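Local coordinates for protein D-galactonate dehydratase family member SEN1436 (Salmonella enterica subsp. enterica serovar Enteritidis, PDB 3TW9) that dehydrates D-gluconate to 2-dehydro-3-deoxy-D-gluconate with low activity in vitro, using one magnesium ion per subunit, at residues N28-A40 / A47-Y59. Residues are numbered along the deposited sequence; the frame is centred on the assembly and turned at random.
Sequences NLKITNVKTILTA and AVVKIETNEPGLY
The side chain of N54 overlaps the backbone of 28-30 and grips it through both ends of its amide. ND2 donates to N28 O at 3.1 Å, lying in that carbonyl's plane with an N-H...O angle of 176°, whereas K30 N reaches N54 OD1 at 2.8 Å from above the amide plane. A chi1 of 63° sets CG between the backbone N and carbonyl carbon of N54, turning the amide back onto the backbone of 28-30; N54 N also donates to K30 O. Beside this clasp, L29 lays CD1 against E55 CB, 3.9 Å away, and next to L58 CD2. T53 OG1 accepts from E55 N, an ST turn leading into the type II turn 55-58.

Strands 31-39 and 46-53 form the antiparallel hairpin that opens the N-terminal capping domain of this enolase-superfamily enzyme; the N-to-C directions of 31-39 and 47-53 make an angle of 156°. T32 and N33 both face E52, a classic beta bulge that shifts the register by one residue. Beyond it, I37 N and V48 O meet at 2.7 Å within a regular ladder.

V34, T36, V49 and I51 share one face; I31, just before the bulge, points its CB away from the partner strand yet brings CG1 to 3.8 Å from I51 CG2. V49 and T36 also touch I77 of helix 70-85, and I51 touches A122 of helix 110-131. On the other face K35 and K50 run side by side, CE of K35 4.1 Å from CD of K50. One carboxylate, that of E414, salt-bridges both K35 NZ and K50 NZ, which stay 5.2 Å apart.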
ATOM      1  N   ASN C  28      12.176  14.831  20.433  1.00 57.67           N
ATOM      2  CA  ASN C  28      11.729  14.657  21.843  1.00 50.78           C
ATOM      3  C   ASN C  28      10.240  14.996  22.010  1.00 45.05           C
ATOM      4  O   ASN C  28       9.770  15.353  23.094  1.00 35.06           O
ATOM      5  CB  ASN C  28      12.595  15.507  22.776  1.00 61.11           C
ATOM      6  CG  ASN C  28      12.782  14.867  24.144  1.00 77.50           C
ATOM      7  OD1 ASN C  28      12.359  15.419  25.162  1.00 83.98           O
ATOM      8  ND2 ASN C  28      13.411  13.694  24.174  1.00 81.37           N
ATOM      9  N   LEU C  29       9.504  14.885  20.910  1.00 38.87           N
ATOM     10  CA  LEU C  29       8.070  15.113  20.910  1.00 38.98           C
ATOM     11  C   LEU C  29       7.371  13.926  21.590  1.00 28.92           C
ATOM     12  O   LEU C  29       7.728  12.778  21.337  1.00 33.24           O
ATOM     13  CB  LEU C  29       7.603  15.283  19.467  1.00 40.75           C
ATOM     14  CG  LEU C  29       6.158  15.673  19.184  1.00 48.52           C
ATOM     15  CD1 LEU C  29       5.838  17.076  19.695  1.00 43.31           C
ATOM     16  CD2 LEU C  29       5.915  15.563  17.684  1.00 35.14           C
ATOM     17  N   LYS C  30       6.404  14.211  22.466  1.00 31.35           N
ATOM     18  CA  LYS C  30       5.675  13.168  23.193  1.00 30.78           C
ATOM     19  C   LYS C  30       4.184  13.421  23.208  1.00 35.40           C
ATOM     20  O   LYS C  30       3.745  14.579  23.234  1.00 28.88           O
ATOM     21  CB  LYS C  30       6.143  13.068  24.652  1.00 36.80           C
ATOM     22  CG  LYS C  30       7.537  12.562  24.854  1.00 45.40           C
ATOM     23  CD  LYS C  30       7.999  12.827  26.283  1.00 50.69           C
ATOM     24  CE  LYS C  30       9.248  12.022  26.603  1.00 59.82           C
ATOM     25  NZ  LYS C  30      10.366  12.303  25.648  1.00 63.76           N
ATOM     26  N   ILE C  31       3.396  12.339  23.214  1.00 25.14           N
ATOM     27  CA  ILE C  31       1.976  12.449  23.508  1.00 24.75           C
ATOM     28  C   ILE C  31       1.838  12.768  25.007  1.00 28.48           C
ATOM     29  O   ILE C  31       2.464  12.109  25.852  1.00 30.15           O
ATOM     30  CB  ILE C  31       1.206  11.135  23.151  1.00 26.75           C
ATOM     31  CG1 ILE C  31       1.162  10.953  21.623  1.00 31.44           C
ATOM     32  CG2 ILE C  31      -0.207  11.148  23.690  1.00 26.80           C
ATOM     33  CD1 ILE C  31       1.154   9.490  21.160  1.00 26.31           C
ATOM     34  N   THR C  32       1.020  13.771  25.322  1.00 29.89           N
ATOM     35  CA  THR C  32       0.816  14.180  26.718  1.00 29.03           C
ATOM     36  C   THR C  32      -0.562  13.829  27.250  1.00 30.40           C
ATOM     37  O   THR C  32      -0.733  13.582  28.447  1.00 32.30           O
ATOM     38  CB  THR C  32       1.003  15.701  26.895  1.00 27.98           C
ATOM     39  OG1 THR C  32       0.205  16.398  25.929  1.00 29.83           O
ATOM     40  CG2 THR C  32       2.452  16.079  26.763  1.00 32.14           C
ATOM     41  N   ASN C  33      -1.553  13.854  26.364  1.00 27.48           N
ATOM     42  CA  ASN C  33      -2.927  13.585  26.729  1.00 27.67           C
ATOM     43  C   ASN C  33      -3.690  13.013  25.534  1.00 32.76           C
ATOM     44  O   ASN C  33      -3.480  13.434  24.402  1.00 29.76           O
ATOM     45  CB  ASN C  33      -3.621  14.861  27.227  1.00 26.48           C
ATOM     46  CG  ASN C  33      -4.957  14.571  27.873  1.00 42.20           C
ATOM     47  OD1 ASN C  33      -5.990  15.045  27.415  1.00 36.89           O
ATOM     48  ND2 ASN C  33      -4.945  13.763  28.934  1.00 45.23           N
ATOM     49  N   VAL C  34      -4.550  12.038  25.807  1.00 27.25           N
ATOM     50  CA  VAL C  34      -5.489  11.492  24.834  1.00 30.02           C
ATOM     51  C   VAL C  34      -6.881  11.604  25.433  1.00 32.64           C
ATOM     52  O   VAL C  34      -7.147  11.038  26.503  1.00 31.22           O
ATOM     53  CB  VAL C  34      -5.200   9.993  24.516  1.00 28.23           C
ATOM     54  CG1 VAL C  34      -6.229   9.438  23.542  1.00 30.76           C
ATOM     55  CG2 VAL C  34      -3.802   9.813  23.963  1.00 25.83           C
ATOM     56  N   LYS C  35      -7.768  12.344  24.771  1.00 30.09           N
ATOM     57  CA  LYS C  35      -9.169  12.357  25.196  1.00 36.99           C
ATOM     58  C   LYS C  35     -10.199  12.117  24.091  1.00 33.30           C
ATOM     59  O   LYS C  35      -9.951  12.377  22.906  1.00 27.68           O
ATOM     60  CB  LYS C  35      -9.495  13.635  25.954  1.00 35.85           C
ATOM     61  CG  LYS C  35      -9.670  14.836  25.078  1.00 36.46           C
ATOM     62  CD  LYS C  35     -10.079  16.065  25.877  1.00 35.70           C
ATOM     63  CE  LYS C  35      -9.567  17.312  25.179  1.00 49.03           C
ATOM     64  NZ  LYS C  35      -9.703  18.569  25.977  1.00 37.15           N
ATOM     65  N   THR C  36     -11.359  11.632  24.513  1.00 26.05           N
ATOM     66  CA  THR C  36     -12.469  11.318  23.639  1.00 26.36           C
ATOM     67  C   THR C  36     -13.514  12.387  23.827  1.00 33.37           C
ATOM     68  O   THR C  36     -14.051  12.548  24.920  1.00 33.31           O
ATOM     69  CB  THR C  36     -13.109   9.962  23.954  1.00 34.95           C
ATOM     70  OG1 THR C  36     -12.104   8.959  23.921  1.00 27.45           O
ATOM     71  CG2 THR C  36     -14.162   9.607  22.907  1.00 40.01           C
ATOM     72  N   ILE C  37     -13.789  13.112  22.752  1.00 24.34           N
ATOM     73  CA  ILE C  37     -14.868  14.098  22.725  1.00 24.31           C
ATOM     74  C   ILE C  37     -16.113  13.494  22.116  1.00 26.06           C
ATOM     75  O   ILE C  37     -16.096  13.036  20.962  1.00 27.22           O
ATOM     76  CB  ILE C  37     -14.430  15.380  21.948  1.00 21.84           C
ATOM     77  CG1 ILE C  37     -13.138  15.945  22.556  1.00 27.52           C
ATOM     78  CG2 ILE C  37     -15.566  16.435  21.924  1.00 27.03           C
ATOM     79  CD1 ILE C  37     -12.291  16.797  21.587  1.00 28.63           C
ATOM     80  N   LEU C  38     -17.190  13.452  22.900  1.00 22.69           N
ATOM     81  CA  LEU C  38     -18.462  12.951  22.423  1.00 22.44           C
ATOM     82  C   LEU C  38     -19.439  14.095  22.124  1.00 30.33           C
ATOM     83  O   LEU C  38     -19.777  14.890  23.004  1.00 29.87           O
ATOM     84  CB  LEU C  38     -19.077  11.987  23.434  1.00 24.98           C
ATOM     85  CG  LEU C  38     -18.385  10.633  23.685  1.00 25.60           C
ATOM     86  CD1 LEU C  38     -19.312   9.815  24.554  1.00 28.92           C
ATOM     87  CD2 LEU C  38     -18.127   9.883  22.407  1.00 24.66           C
ATOM     88  N   THR C  39     -19.911  14.165  20.889  1.00 23.30           N
ATOM     89  CA  THR C  39     -20.766  15.292  20.457  1.00 22.29           C
ATOM     90  C   THR C  39     -21.738  14.844  19.355  1.00 31.43           C
ATOM     91  O   THR C  39     -21.417  13.963  18.559  1.00 26.54           O
ATOM     92  CB  THR C  39     -19.895  16.522  20.011  1.00 28.72           C
ATOM     93  OG1 THR C  39     -20.734  17.654  19.726  1.00 27.15           O
ATOM     94  CG2 THR C  39     -19.014  16.194  18.782  1.00 28.24           C
ATOM     95  N   ALA C  40     -22.930  15.430  19.309  1.00 24.66           N
ATOM     96  CA  ALA C  40     -23.887  15.077  18.256  1.00 25.33           C
ATOM     97  C   ALA C  40     -24.537  16.310  17.574  1.00 21.43           C
ATOM     98  O   ALA C  40     -25.761  16.435  17.589  1.00 27.14           O
ATOM     99  CB  ALA C  40     -24.965  14.175  18.826  1.00 22.61           C
ATOM    100  N   ALA C  47     -17.807  10.328  17.934  1.00 26.97           N
ATOM    101  CA  ALA C  47     -16.625  10.306  18.802  1.00 25.71           C
ATOM    102  C   ALA C  47     -15.441  10.831  18.040  1.00 25.15           C
ATOM    103  O   ALA C  47     -15.119  10.375  16.945  1.00 25.26           O
ATOM    104  CB  ALA C  47     -16.317   8.902  19.320  1.00 21.25           C
ATOM    105  N   VAL C  48     -14.800  11.824  18.629  1.00 22.58           N
ATOM    106  CA  VAL C  48     -13.611  12.411  18.079  1.00 23.31           C
ATOM    107  C   VAL C  48     -12.531  12.326  19.147  1.00 28.20           C
ATOM    108  O   VAL C  48     -12.737  12.745  20.288  1.00 29.22           O
ATOM    109  CB  VAL C  48     -13.842  13.901  17.676  1.00 22.29           C
ATOM    110  CG1 VAL C  48     -12.516  14.576  17.327  1.00 25.60           C
ATOM    111  CG2 VAL C  48     -14.813  13.979  16.523  1.00 19.35           C
ATOM    112  N   VAL C  49     -11.391  11.760  18.770  1.00 20.33           N
ATOM    113  CA  VAL C  49     -10.205  11.727  19.625  1.00 22.34           C
ATOM    114  C   VAL C  49      -9.339  12.952  19.397  1.00 26.73           C
ATOM    115  O   VAL C  49      -9.018  13.263  18.253  1.00 23.49           O
ATOM    116  CB  VAL C  49      -9.350  10.423  19.357  1.00 24.95           C
ATOM    117  CG1 VAL C  49      -7.950  10.478  20.001  1.00 33.11           C
ATOM    118  CG2 VAL C  49     -10.081   9.203  19.880  1.00 22.61           C
ATOM    119  N   LYS C  50      -8.938  13.610  20.497  1.00 21.99           N
ATOM    120  CA  LYS C  50      -7.925  14.676  20.449  1.00 22.63           C
ATOM    121  C   LYS C  50      -6.676  14.219  21.153  1.00 21.18           C
ATOM    122  O   LYS C  50      -6.721  13.833  22.330  1.00 28.63           O
ATOM    123  CB  LYS C  50      -8.448  15.958  21.094  1.00 25.75           C
ATOM    124  CG  LYS C  50      -7.469  17.144  21.063  1.00 26.26           C
ATOM    125  CD  LYS C  50      -8.209  18.395  21.456  1.00 33.99           C
ATOM    126  CE  LYS C  50      -7.378  19.634  21.309  1.00 37.64           C
ATOM    127  NZ  LYS C  50      -8.276  20.802  21.561  1.00 32.28           N
ATOM    128  N   ILE C  51      -5.552  14.258  20.446  1.00 22.08           N
ATOM    129  CA  ILE C  51      -4.270  13.883  21.017  1.00 23.59           C
ATOM    130  C   ILE C  51      -3.425  15.137  21.198  1.00 27.14           C
ATOM    131  O   ILE C  51      -3.088  15.796  20.221  1.00 24.41           O
ATOM    132  CB  ILE C  51      -3.517  12.854  20.115  1.00 24.68           C
ATOM    133  CG1 ILE C  51      -4.264  11.511  20.108  1.00 30.14           C
ATOM    134  CG2 ILE C  51      -2.082  12.639  20.603  1.00 28.66           C
ATOM    135  CD1 ILE C  51      -3.537  10.418  19.369  1.00 31.24           C
ATOM    136  N   GLU C  52      -3.095  15.457  22.444  1.00 28.08           N
ATOM    137  CA  GLU C  52      -2.244  16.608  22.726  0.50 29.68           C
ATOM    138  C   GLU C  52      -0.776  16.205  22.822  1.00 28.16           C
ATOM    139  O   GLU C  52      -0.441  15.070  23.173  1.00 29.14           O
ATOM    140  CB  GLU C  52      -2.699  17.331  23.999  0.50 29.69           C
ATOM    141  CG  GLU C  52      -4.004  18.100  23.825  0.50 39.47           C
ATOM    142  CD  GLU C  52      -4.496  18.719  25.116  0.50 44.42           C
ATOM    143  OE1 GLU C  52      -4.126  18.216  26.197  0.50 45.41           O
ATOM    144  OE2 GLU C  52      -5.255  19.707  25.044  0.50 39.79           O
ATOM    145  N   THR C  53       0.106  17.138  22.497  1.00 28.70           N
ATOM    146  CA  THR C  53       1.526  16.858  22.597  1.00 23.05           C
ATOM    147  C   THR C  53       2.207  17.818  23.573  1.00 36.68           C
ATOM    148  O   THR C  53       1.563  18.725  24.120  1.00 35.03           O
ATOM    149  CB  THR C  53       2.225  16.984  21.253  1.00 29.84           C
ATOM    150  OG1 THR C  53       2.243  18.361  20.866  1.00 31.98           O
ATOM    151  CG2 THR C  53       1.518  16.135  20.188  1.00 29.16           C
ATOM    152  N   ASN C  54       3.510  17.616  23.767  1.00 33.09           N
ATOM    153  CA  ASN C  54       4.328  18.528  24.578  1.00 34.34           C
ATOM    154  C   ASN C  54       4.850  19.740  23.802  1.00 31.93           C
ATOM    155  O   ASN C  54       5.673  20.491  24.306  1.00 40.44           O
ATOM    156  CB  ASN C  54       5.476  17.774  25.278  1.00 26.89           C
ATOM    157  CG  ASN C  54       6.467  17.153  24.310  1.00 36.37           C
ATOM    158  OD1 ASN C  54       6.174  16.952  23.134  1.00 33.82           O
ATOM    159  ND2 ASN C  54       7.647  16.815  24.816  1.00 36.29           N
ATOM    160  N   GLU C  55       4.379  19.911  22.571  1.00 31.52           N
ATOM    161  CA  GLU C  55       4.610  21.114  21.795  1.00 35.11           C
ATOM    162  C   GLU C  55       3.326  21.924  21.882  1.00 41.68           C
ATOM    163  O   GLU C  55       2.271  21.442  21.458  1.00 41.23           O
ATOM    164  CB  GLU C  55       4.916  20.761  20.339  1.00 41.42           C
ATOM    165  CG  GLU C  55       5.163  21.956  19.425  1.00 57.30           C
ATOM    166  CD  GLU C  55       6.611  22.397  19.421  1.00 76.52           C
ATOM    167  OE1 GLU C  55       7.486  21.558  19.101  1.00 85.70           O
ATOM    168  OE2 GLU C  55       6.871  23.580  19.726  1.00 76.36           O
ATOM    169  N   PRO C  56       3.401  23.147  22.452  1.00 38.80           N
ATOM    170  CA  PRO C  56       2.224  24.010  22.619  1.00 42.38           C
ATOM    171  C   PRO C  56       1.499  24.316  21.313  1.00 34.03           C
ATOM    172  O   PRO C  56       2.114  24.734  20.326  1.00 42.35           O
ATOM    173  CB  PRO C  56       2.816  25.299  23.222  1.00 41.86           C
ATOM    174  CG  PRO C  56       4.022  24.844  23.923  1.00 41.20           C
ATOM    175  CD  PRO C  56       4.602  23.768  23.037  1.00 43.80           C
ATOM    176  N   GLY C  57       0.194  24.088  21.307  1.00 34.36           N
ATOM    177  CA  GLY C  57      -0.615  24.374  20.122  1.00 35.68           C
ATOM    178  C   GLY C  57      -0.736  23.207  19.160  1.00 31.61           C
ATOM    179  O   GLY C  57      -1.625  23.206  18.297  1.00 36.13           O
ATOM    180  N   LEU C  58       0.149  22.217  19.302  1.00 32.21           N
ATOM    181  CA  LEU C  58       0.164  21.052  18.399  1.00 36.62           C
ATOM    182  C   LEU C  58      -0.621  19.856  18.939  1.00 31.44           C
ATOM    183  O   LEU C  58      -0.286  19.266  19.975  1.00 28.51           O
ATOM    184  CB  LEU C  58       1.589  20.632  18.041  1.00 29.58           C
ATOM    185  CG  LEU C  58       1.752  19.373  17.167  1.00 31.42           C
ATOM    186  CD1 LEU C  58       1.164  19.523  15.755  1.00 30.94           C
ATOM    187  CD2 LEU C  58       3.212  19.020  17.126  1.00 24.54           C
ATOM    188  N   TYR C  59      -1.686  19.526  18.226  1.00 29.76           N
ATOM    189  CA  TYR C  59      -2.552  18.410  18.581  1.00 26.36           C
ATOM    190  C   TYR C  59      -3.127  17.847  17.303  1.00 30.32           C
ATOM    191  O   TYR C  59      -3.054  18.490  16.257  1.00 26.90           O
ATOM    192  CB  TYR C  59      -3.699  18.847  19.495  1.00 28.19           C
ATOM    193  CG  TYR C  59      -4.532  19.990  18.965  1.00 24.56           C
ATOM    194  CD1 TYR C  59      -5.554  19.787  18.022  1.00 26.45           C
ATOM    195  CD2 TYR C  59      -4.316  21.290  19.440  1.00 33.37           C
ATOM    196  CE1 TYR C  59      -6.323  20.859  17.554  1.00 30.05           C
ATOM    197  CE2 TYR C  59      -5.073  22.357  18.980  1.00 34.80           C
ATOM    198  CZ  TYR C  59      -6.070  22.141  18.053  1.00 31.58           C
ATOM    199  OH  TYR C  59      -6.796  23.215  17.624  1.00 38.91           O
TER
HETATM  200  O   HOH W   1      -6.134  15.608  24.529  1.00 37.63           O